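Local coordinates for protein ethylbenzene dehydrogenase beta-subunit (Aromatoleum aromaticum, PDB 2IVF) that carries several iron-sulfur clusters in a ferredoxin-like fold and probably serves as an electron-transfer subunit of a larger complex, at residues 155-158 against 159-162; 161-164 against 165-169; 177-181 against 182-186. All coordinates share one frame; numbering follows the deposited sequence.

Interaction 1: 155-158 against 159-162; sequences TNPA and CLAA. With SF4 (iron/sulfur cluster), chain S.
Ala158 and Ala162 are joined by a backbone bond of helix 158-162, with Ala162 N giving its hydrogen to Ala158 O at 3.0 Å, bent to 141° at the hydrogen, while Pro157 holds the N-cap position. The side chains of Pro157 and Leu160 run alongside each other and point the same way, the ring atom Pro157 CG resting 4.1 Å from Leu160 CB. Pro157 CB closes on the iron-sulfur cluster, 3.9 Å from its S1, and touches Cys159 SG at 3.8 Å. That thiolate sits between its own backbone N and carbonyl carbon (chi1 58°), the rotation that carries SG back over the start of the helix to bind FE2 of the cluster at 2.2 Å. Ala158 N lies 3.5 Å from the cluster's S4. Cys159 N is buried without a partner in the model, as an amide in the first turn of a helix can be. Ile168 packs on both Cys159 and Leu160. With Cys151 and Cys154 upstream and Cys163-Pro164 downstream, Cys159 belongs to a ferredoxin-type cysteine motif, in which a short helix leads from the ligands of one cluster to a cysteine bound to the next.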
loop_
_atom_site.group_PDB
_atom_site.type_symbol
_atom_site.label_atom_id
_atom_site.label_comp_id
_atom_site.label_asym_id
_atom_site.label_seq_id
_atom_site.Cartn_x
_atom_site.Cartn_y
_atom_site.Cartn_z
ATOM N N THR B 155 -10.206 -32.627 -0.789
ATOM C CA THR B 155 -10.748 -33.921 -0.329
ATOM C C THR B 155 -10.214 -35.053 -1.179
ATOM O O THR B 155 -10.006 -36.167 -0.692
ATOM C CB THR B 155 -12.279 -33.887 -0.450
ATOM O OG1 THR B 155 -12.781 -32.826 0.366
ATOM C CG2 THR B 155 -12.899 -35.198 -0.037
ATOM N N ASN B 156 -9.993 -34.782 -2.471
ATOM C CA ASN B 156 -9.393 -35.776 -3.350
ATOM C C ASN B 156 -8.128 -35.205 -3.975
ATOM O O ASN B 156 -8.121 -34.880 -5.163
ATOM C CB ASN B 156 -10.367 -36.196 -4.415
ATOM C CG ASN B 156 -9.770 -37.204 -5.368
ATOM O OD1 ASN B 156 -9.045 -38.099 -4.937
ATOM N ND2 ASN B 156 -10.030 -37.043 -6.686
ATOM N N PRO B 157 -7.065 -35.037 -3.163
ATOM C CA PRO B 157 -5.877 -34.297 -3.589
ATOM C C PRO B 157 -5.098 -35.010 -4.676
ATOM O O PRO B 157 -4.778 -36.208 -4.545
ATOM C CB PRO B 157 -5.051 -34.125 -2.312
ATOM C CG PRO B 157 -5.619 -35.028 -1.319
ATOM C CD PRO B 157 -6.978 -35.511 -1.778
ATOM N N ALA B 158 -4.838 -34.292 -5.758
ATOM C CA ALA B 158 -4.150 -34.877 -6.896
ATOM C C ALA B 158 -2.665 -35.002 -6.587
ATOM O O ALA B 158 -2.033 -35.947 -7.018
ATOM C CB ALA B 158 -4.383 -34.077 -8.127
ATOM N N CYS B 159 -2.147 -34.068 -5.823
ATOM C CA CYS B 159 -0.762 -34.073 -5.385
ATOM C C CYS B 159 -0.413 -35.363 -4.671
ATOM O O CYS B 159 0.581 -36.018 -4.982
ATOM C CB CYS B 159 -0.548 -32.874 -4.488
ATOM S SG CYS B 159 -1.619 -32.773 -3.005
ATOM N N LEU B 160 -1.234 -35.730 -3.705
ATOM C CA LEU B 160 -1.047 -36.972 -2.950
ATOM C C LEU B 160 -1.001 -38.213 -3.818
ATOM O O LEU B 160 -0.167 -39.111 -3.617
ATOM C CB LEU B 160 -2.163 -37.081 -1.935
ATOM C CG LEU B 160 -2.159 -38.223 -0.898
ATOM C CD1 LEU B 160 -3.024 -37.720 0.306
ATOM C CD2 LEU B 160 -2.701 -39.498 -1.437
ATOM N N ALA B 161 -1.929 -38.264 -4.771
ATOM C CA ALA B 161 -2.087 -39.384 -5.702
ATOM C C ALA B 161 -0.864 -39.529 -6.581
ATOM O O ALA B 161 -0.433 -40.629 -6.873
ATOM C CB ALA B 161 -3.325 -39.157 -6.588
ATOM N N ALA B 162 -0.292 -38.389 -6.933
ATOM C CA ALA B 162 0.838 -38.300 -7.837
ATOM C C ALA B 162 2.190 -38.731 -7.241
ATOM O O ALA B 162 3.014 -39.262 -7.953
ATOM C CB ALA B 162 0.957 -36.857 -8.355
HETATM FE FE1 SF4 S . -3.096 -28.902 -4.969
HETATM FE FE2 SF4 S . -2.834 -30.947 -3.333
HETATM FE FE3 SF4 S . -5.285 -29.753 -3.656
HETATM FE FE4 SF4 S . -3.302 -28.408 -2.322
HETATM S S1 SF4 S . -4.332 -30.375 -1.674
HETATM S S2 SF4 S . -4.666 -27.589 -3.993
HETATM S S3 SF4 S . -1.460 -29.154 -3.410
HETATM S S4 SF4 S . -4.118 -30.947 -5.246
#

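Interaction 2: 161-164 against 165-169; sequences AACP and TGAIY. With F3S (Fe3-s4 cluster), chain R; HEM (protoporphyrin IX containing Fe), chain X.
Cys163 turns SG opposite to its backbone N (chi1 179°), and this points the sulfur at the Fe3-s4 cluster and toward the amide of Ala167. Ile168 has its CG1 opposite to the carbonyl carbon (chi1 -64°), which carries the branch ending in CD1 to within 4.4 Å of Cys163 CB. Cys163 SG binds FE3 of the cluster at 2.3 Å. Ala167 N also points at SG, 3.4 Å away with 161° at the hydrogen; SG lies too near a neighbour in the model, so this N-H...S bond is less certain than its straightness suggests. The backbone between them folds as a type I turn: Pro164 and Thr165 supply its two corner positions, and a weak bond of 3.4 Å runs from Gly166 N to Cys163 O. This is the Cys-Pro step of ferredoxin-like cluster motifs, where the chain leaves a helix at a cluster ligand and, after a short turn, enters a strand. Thr165 lines the pockets of two cofactors, the Fe3-s4 cluster and the heme, its methyl CG2 lying 3.0 Å from O1D of a heme propionate. Gly166 follows with positive phi, a conformation that glycine adopts readily. Beyond it, Ile168 lays CG1 3.7 Å from the cluster's S3 and also packs on Val177 and Val179. Tyr169 OH is hydrogen-bonded to Glu65 of the alpha-subunit.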
loop_
_atom_site.group_PDB
_atom_site.type_symbol
_atom_site.label_atom_id
_atom_site.label_comp_id
_atom_site.label_asym_id
_atom_site.label_seq_id
_atom_site.Cartn_x
_atom_site.Cartn_y
_atom_site.Cartn_z
ATOM N N ALA B 161 -1.929 -38.264 -4.771
ATOM C CA ALA B 161 -2.087 -39.384 -5.702
ATOM C C ALA B 161 -0.864 -39.529 -6.581
ATOM O O ALA B 161 -0.433 -40.629 -6.873
ATOM C CB ALA B 161 -3.325 -39.157 -6.588
ATOM N N ALA B 162 -0.292 -38.389 -6.933
ATOM C CA ALA B 162 0.838 -38.300 -7.837
ATOM C C ALA B 162 2.190 -38.731 -7.241
ATOM O O ALA B 162 3.014 -39.262 -7.953
ATOM C CB ALA B 162 0.957 -36.857 -8.355
ATOM N N CYS B 163 2.430 -38.455 -5.963
ATOM C CA CYS B 163 3.738 -38.775 -5.372
ATOM C C CYS B 163 3.974 -40.266 -5.249
ATOM O O CYS B 163 3.249 -40.997 -4.538
ATOM C CB CYS B 163 3.938 -38.050 -4.017
ATOM S SG CYS B 163 5.509 -38.477 -3.325
ATOM N N PRO B 164 4.988 -40.766 -5.968
ATOM C CA PRO B 164 5.285 -42.195 -5.940
ATOM C C PRO B 164 5.999 -42.660 -4.669
ATOM O O PRO B 164 6.004 -43.846 -4.378
ATOM C CB PRO B 164 6.207 -42.378 -7.130
ATOM C CG PRO B 164 6.934 -41.088 -7.202
ATOM C CD PRO B 164 5.947 -40.029 -6.811
ATOM N N THR B 165 6.599 -41.728 -3.943
ATOM C CA THR B 165 7.283 -42.012 -2.703
ATOM C C THR B 165 6.310 -41.986 -1.529
ATOM O O THR B 165 6.683 -42.375 -0.452
ATOM C CB THR B 165 8.456 -41.002 -2.465
ATOM O OG1 THR B 165 7.941 -39.705 -2.162
ATOM C CG2 THR B 165 9.284 -40.863 -3.701
ATOM N N GLY B 166 5.068 -41.524 -1.750
ATOM C CA GLY B 166 4.063 -41.364 -0.685
ATOM C C GLY B 166 4.434 -40.354 0.387
ATOM O O GLY B 166 4.070 -40.525 1.549
ATOM N N ALA B 167 5.158 -39.302 0.002
ATOM C CA ALA B 167 5.573 -38.263 0.928
ATOM C C ALA B 167 4.411 -37.343 1.286
ATOM O O ALA B 167 4.499 -36.611 2.263
ATOM C CB ALA B 167 6.716 -37.424 0.363
ATOM N N ILE B 168 3.351 -37.326 0.487
ATOM C CA ILE B 168 2.239 -36.407 0.742
ATOM C C ILE B 168 1.122 -37.156 1.452
ATOM O O ILE B 168 0.744 -38.282 1.079
ATOM C CB ILE B 168 1.701 -35.786 -0.547
ATOM C CG1 ILE B 168 2.775 -34.916 -1.184
ATOM C CG2 ILE B 168 0.366 -34.977 -0.308
ATOM C CD1 ILE B 168 2.373 -34.271 -2.493
ATOM N N TYR B 169 0.592 -36.529 2.494
ATOM C CA TYR B 169 -0.506 -37.122 3.220
ATOM C C TYR B 169 -1.525 -36.088 3.629
ATOM O O TYR B 169 -1.253 -34.884 3.606
ATOM C CB TYR B 169 -0.028 -37.873 4.457
ATOM C CG TYR B 169 0.664 -37.016 5.476
ATOM C CD1 TYR B 169 2.004 -36.659 5.314
ATOM C CD2 TYR B 169 -0.007 -36.558 6.611
ATOM C CE1 TYR B 169 2.650 -35.893 6.245
ATOM C CE2 TYR B 169 0.640 -35.790 7.550
ATOM C CZ TYR B 169 1.963 -35.455 7.370
ATOM O OH TYR B 169 2.611 -34.680 8.309
HETATM FE FE1 F3S R . 8.277 -34.733 -3.105
HETATM FE FE3 F3S R . 6.659 -36.637 -4.005
HETATM FE FE4 F3S R . 6.302 -34.236 -4.853
HETATM S S1 F3S R . 8.878 -36.766 -3.685
HETATM S S2 F3S R . 8.314 -33.244 -4.757
HETATM S S3 F3S R . 6.151 -34.934 -2.760
HETATM S S4 F3S R . 6.146 -36.064 -6.096
HETATM C CHA HEM X . 13.091 -44.891 -8.014
HETATM C CHB HEM X . 16.833 -47.496 -9.624
HETATM C CHC HEM X . 13.979 -50.122 -12.530
HETATM C CHD HEM X . 10.270 -47.391 -11.030
HETATM C C1A HEM X . 14.343 -45.398 -8.205
HETATM C C2A HEM X . 15.518 -44.967 -7.506
HETATM C C3A HEM X . 16.556 -45.695 -7.946
HETATM C C4A HEM X . 16.057 -46.595 -8.943
HETATM C CMA HEM X . 18.027 -45.597 -7.499
HETATM C CAA HEM X . 15.513 -43.861 -6.430
HETATM C CBA HEM X . 15.477 -42.494 -7.084
HETATM C CGA HEM X . 15.495 -41.473 -5.987
HETATM O O1A HEM X . 15.533 -41.841 -4.780
HETATM O O2A HEM X . 15.474 -40.276 -6.324
HETATM C C1B HEM X . 16.412 -48.391 -10.574
HETATM C C2B HEM X . 17.268 -49.268 -11.338
HETATM C C3B HEM X . 16.484 -49.998 -12.139
HETATM C C4B HEM X . 15.109 -49.614 -11.906
HETATM C CMB HEM X . 18.807 -49.288 -11.228
HETATM C CAB HEM X . 16.931 -51.050 -13.160
HETATM C CBB HEM X . 16.220 -52.147 -13.400
HETATM C C1C HEM X . 12.729 -49.570 -12.417
HETATM C C2C HEM X . 11.599 -49.842 -13.281
HETATM C C3C HEM X . 10.585 -49.057 -12.845
HETATM C C4C HEM X . 11.067 -48.269 -11.734
HETATM C CMC HEM X . 11.590 -50.873 -14.437
HETATM C CAC HEM X . 9.136 -48.943 -13.360
HETATM C CBC HEM X . 8.486 -50.008 -13.826
HETATM C C1D HEM X . 10.671 -46.515 -10.077
HETATM C C2D HEM X . 9.756 -45.634 -9.393
HETATM C C3D HEM X . 10.652 -44.846 -8.438
HETATM C C4D HEM X . 11.989 -45.332 -8.673
HETATM C CMD HEM X . 8.217 -45.557 -9.595
HETATM C CAD HEM X . 10.288 -43.757 -7.427
HETATM C CBD HEM X . 10.163 -44.396 -6.053
HETATM C CGD HEM X . 10.631 -43.483 -4.967
HETATM O O1D HEM X . 10.237 -43.735 -3.801
HETATM O O2D HEM X . 11.396 -42.538 -5.259
HETATM N NA HEM X . 14.698 -46.397 -9.079
HETATM N NB HEM X . 15.110 -48.641 -10.934
HETATM N NC HEM X . 12.383 -48.599 -11.484
HETATM N ND HEM X . 11.975 -46.312 -9.638
HETATM FE FE HEM X . 13.542 -47.511 -10.257
#

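Interaction 3: 177-181 against 182-186; sequences VLVDQ and ERCKG. With F3S (Fe3-s4 cluster), chain R; HEM (protoporphyrin IX containing Fe), chain X; SF4 (iron/sulfur cluster), chain S.
This is a local polar turn at the end of strand 177-179, where the chain bends toward the Fe3-s4 cluster; it is an Asx motif in which Asp180 accepts through both its carboxylate and its carbonyl. Asp180 OD1 accepts Glu182 N at 2.8 Å, nearly along its C-O axis, and takes Arg183 N from above the carboxylate plane at 3.1 Å. The turn is closed by Cys184 N, which bonds to Asp180 O at 2.9 Å. With CG turned opposite to the backbone N (chi1 174°), Asp180 directs its carboxylate at these amides and at Arg183. There OD2 approaches NH2 at 3.0 Å over one face of the guanidinium, the two planes 65° apart, so this salt bridge works through charge, with no N-H aimed at the oxygen. On the apolar side, Val179 CG1 packs against Cys184 CB at 3.8 Å. Gln181 folds back, NE2 giving a hydrogen to Val179 O and OE1 bonding to Thr207. Cys184 SG binds FE1 of the cluster at 2.3 Å and receives Gly186 N at 3.4 Å. Lys185, extended beyond CG, reaches both heme propionates, NZ meeting O2D at 2.8 Å and also bonding to O1A. Chemically, the amide donated to Cys184 SG would draw charge from the thiolate and probably favour the reduced cluster, while the lysine's positive charge would help to balance the propionates beside it.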
loop_
_atom_site.group_PDB
_atom_site.type_symbol
_atom_site.label_atom_id
_atom_site.label_comp_id
_atom_site.label_asym_id
_atom_site.label_seq_id
_atom_site.Cartn_x
_atom_site.Cartn_y
_atom_site.Cartn_z
ATOM N N VAL B 177 -3.354 -31.164 4.147
ATOM C CA VAL B 177 -2.526 -31.933 3.226
ATOM C C VAL B 177 -1.107 -31.431 3.388
ATOM O O VAL B 177 -0.852 -30.238 3.382
ATOM C CB VAL B 177 -3.009 -31.784 1.770
ATOM C CG1 VAL B 177 -2.039 -32.529 0.797
ATOM C CG2 VAL B 177 -4.432 -32.296 1.664
ATOM N N LEU B 178 -0.195 -32.346 3.629
ATOM C CA LEU B 178 1.194 -31.981 3.890
ATOM C C LEU B 178 2.180 -32.809 3.066
ATOM O O LEU B 178 1.936 -33.975 2.759
ATOM C CB LEU B 178 1.523 -32.177 5.398
ATOM C CG LEU B 178 0.761 -31.231 6.365
ATOM C CD1 LEU B 178 1.000 -31.705 7.784
ATOM C CD2 LEU B 178 1.157 -29.746 6.231
ATOM N N VAL B 179 3.313 -32.193 2.763
ATOM C CA VAL B 179 4.478 -32.880 2.177
ATOM C C VAL B 179 5.474 -33.164 3.301
ATOM O O VAL B 179 6.041 -32.239 3.882
ATOM C CB VAL B 179 5.203 -32.007 1.111
ATOM C CG1 VAL B 179 6.471 -32.774 0.602
ATOM C CG2 VAL B 179 4.281 -31.635 -0.045
ATOM N N ASP B 180 5.670 -34.440 3.598
ATOM C CA ASP B 180 6.642 -34.885 4.588
ATOM C C ASP B 180 8.056 -34.560 4.105
ATOM O O ASP B 180 8.573 -35.186 3.161
ATOM C CB ASP B 180 6.455 -36.382 4.802
ATOM C CG ASP B 180 7.491 -36.994 5.695
ATOM O OD1 ASP B 180 8.606 -36.436 5.841
ATOM O OD2 ASP B 180 7.182 -38.083 6.241
ATOM N N GLN B 181 8.656 -33.542 4.726
ATOM C CA GLN B 181 9.904 -32.985 4.246
ATOM C C GLN B 181 11.071 -33.947 4.383
ATOM O O GLN B 181 12.075 -33.769 3.721
ATOM C CB GLN B 181 10.205 -31.678 4.971
ATOM C CG GLN B 181 9.183 -30.638 4.641
ATOM C CD GLN B 181 9.168 -30.331 3.156
ATOM O OE1 GLN B 181 10.168 -29.817 2.626
ATOM N NE2 GLN B 181 8.049 -30.646 2.466
ATOM N N GLU B 182 10.946 -34.961 5.234
ATOM C CA GLU B 182 11.991 -35.974 5.370
ATOM C C GLU B 182 11.951 -37.030 4.265
ATOM O O GLU B 182 12.983 -37.564 3.881
ATOM C CB GLU B 182 11.872 -36.707 6.714
ATOM C CG GLU B 182 12.049 -35.800 7.906
ATOM C CD GLU B 182 12.041 -36.528 9.258
ATOM O OE1 GLU B 182 11.936 -37.786 9.293
ATOM O OE2 GLU B 182 12.170 -35.815 10.295
ATOM N N ARG B 183 10.761 -37.384 3.807
ATOM C CA ARG B 183 10.591 -38.442 2.807
ATOM C C ARG B 183 10.635 -37.859 1.380
ATOM O O ARG B 183 10.982 -38.559 0.434
ATOM C CB ARG B 183 9.259 -39.143 3.083
ATOM C CG ARG B 183 8.891 -40.357 2.247
ATOM C CD ARG B 183 7.755 -41.212 2.952
ATOM N NE ARG B 183 6.671 -40.362 3.517
ATOM C CZ ARG B 183 6.009 -40.585 4.668
ATOM N NH1 ARG B 183 6.311 -41.630 5.441
ATOM N NH2 ARG B 183 5.044 -39.743 5.057
ATOM N N CYS B 184 10.275 -36.581 1.235
ATOM C CA CYS B 184 10.226 -35.923 -0.079
ATOM C C CYS B 184 11.596 -35.971 -0.758
ATOM O O CYS B 184 12.617 -35.671 -0.144
ATOM C CB CYS B 184 9.770 -34.468 0.026
ATOM S SG CYS B 184 9.635 -33.649 -1.596
ATOM N N LYS B 185 11.585 -36.382 -2.028
ATOM C CA LYS B 185 12.795 -36.518 -2.838
ATOM C C LYS B 185 12.830 -35.455 -3.934
ATOM O O LYS B 185 13.698 -35.499 -4.777
ATOM C CB LYS B 185 12.802 -37.884 -3.479
ATOM C CG LYS B 185 12.859 -39.019 -2.469
ATOM C CD LYS B 185 12.825 -40.320 -3.186
ATOM C CE LYS B 185 12.877 -41.498 -2.255
ATOM N NZ LYS B 185 13.088 -42.722 -3.059
ATOM N N GLY B 186 11.834 -34.572 -3.980
ATOM C CA GLY B 186 11.777 -33.522 -4.990
ATOM C C GLY B 186 11.453 -34.040 -6.398
ATOM O O GLY B 186 11.855 -33.442 -7.404
HETATM FE FE1 F3S R . 8.277 -34.733 -3.105
HETATM FE FE3 F3S R . 6.659 -36.637 -4.005
HETATM FE FE4 F3S R . 6.302 -34.236 -4.853
HETATM S S1 F3S R . 8.878 -36.766 -3.685
HETATM S S2 F3S R . 8.314 -33.244 -4.757
HETATM S S3 F3S R . 6.151 -34.934 -2.760
HETATM S S4 F3S R . 6.146 -36.064 -6.096
HETATM C CHA HEM X . 13.091 -44.891 -8.014
HETATM C CHB HEM X . 16.833 -47.496 -9.624
HETATM C CHC HEM X . 13.979 -50.122 -12.530
HETATM C CHD HEM X . 10.270 -47.391 -11.030
HETATM C C1A HEM X . 14.343 -45.398 -8.205
HETATM C C2A HEM X . 15.518 -44.967 -7.506
HETATM C C3A HEM X . 16.556 -45.695 -7.946
HETATM C C4A HEM X . 16.057 -46.595 -8.943
HETATM C CMA HEM X . 18.027 -45.597 -7.499
HETATM C CAA HEM X . 15.513 -43.861 -6.430
HETATM C CBA HEM X . 15.477 -42.494 -7.084
HETATM C CGA HEM X . 15.495 -41.473 -5.987
HETATM O O1A HEM X . 15.533 -41.841 -4.780
HETATM O O2A HEM X . 15.474 -40.276 -6.324
HETATM C C1B HEM X . 16.412 -48.391 -10.574
HETATM C C2B HEM X . 17.268 -49.268 -11.338
HETATM C C3B HEM X . 16.484 -49.998 -12.139
HETATM C C4B HEM X . 15.109 -49.614 -11.906
HETATM C CMB HEM X . 18.807 -49.288 -11.228
HETATM C CAB HEM X . 16.931 -51.050 -13.160
HETATM C CBB HEM X . 16.220 -52.147 -13.400
HETATM C C1C HEM X . 12.729 -49.570 -12.417
HETATM C C2C HEM X . 11.599 -49.842 -13.281
HETATM C C3C HEM X . 10.585 -49.057 -12.845
HETATM C C4C HEM X . 11.067 -48.269 -11.734
HETATM C CMC HEM X . 11.590 -50.873 -14.437
HETATM C CAC HEM X . 9.136 -48.943 -13.360
HETATM C CBC HEM X . 8.486 -50.008 -13.826
HETATM C C1D HEM X . 10.671 -46.515 -10.077
HETATM C C2D HEM X . 9.756 -45.634 -9.393
HETATM C C3D HEM X . 10.652 -44.846 -8.438
HETATM C C4D HEM X . 11.989 -45.332 -8.673
HETATM C CMD HEM X . 8.217 -45.557 -9.595
HETATM C CAD HEM X . 10.288 -43.757 -7.427
HETATM C CBD HEM X . 10.163 -44.396 -6.053
HETATM C CGD HEM X . 10.631 -43.483 -4.967
HETATM O O1D HEM X . 10.237 -43.735 -3.801
HETATM O O2D HEM X . 11.396 -42.538 -5.259
HETATM N NA HEM X . 14.698 -46.397 -9.079
HETATM N NB HEM X . 15.110 -48.641 -10.934
HETATM N NC HEM X . 12.383 -48.599 -11.484
HETATM N ND HEM X . 11.975 -46.312 -9.638
HETATM FE FE HEM X . 13.542 -47.511 -10.257
HETATM FE FE1 SF4 S . -3.096 -28.902 -4.969
HETATM FE FE2 SF4 S . -2.834 -30.947 -3.333
HETATM FE FE3 SF4 S . -5.285 -29.753 -3.656
HETATM FE FE4 SF4 S . -3.302 -28.408 -2.322
HETATM S S1 SF4 S . -4.332 -30.375 -1.674
HETATM S S2 SF4 S . -4.666 -27.589 -3.993
HETATM S S3 SF4 S . -1.460 -29.154 -3.410
HETATM S S4 SF4 S . -4.118 -30.947 -5.246
HETATM O O HOH W 1 13.970 -35.105 1.903
#

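How the interactions relate
Following the chain, interaction 1 starts helix 158-162 beside the iron-sulfur cluster, and interaction 2 takes over at the shared residues Ala161 and Ala162, closing the turn from that helix into strand 168-170. Interaction 3 comes later in series; it begins on the hairpin's second strand, 177-179, and closes the turn that follows it; none of the three encloses another. The antiparallel pair 168-170 and 177-179 ties interactions 2 and 3, with probable hydrogen bonds from Leu178 N to Tyr169 O at 2.7 Å and from Asp180 N to Ala167 O at 2.8 Å. Val177 reaches back to Cys159 and Pro157, so interactions 1 and 3 meet at one cluster, whereas 2 and 3 share the Fe3-s4 cluster and the heme.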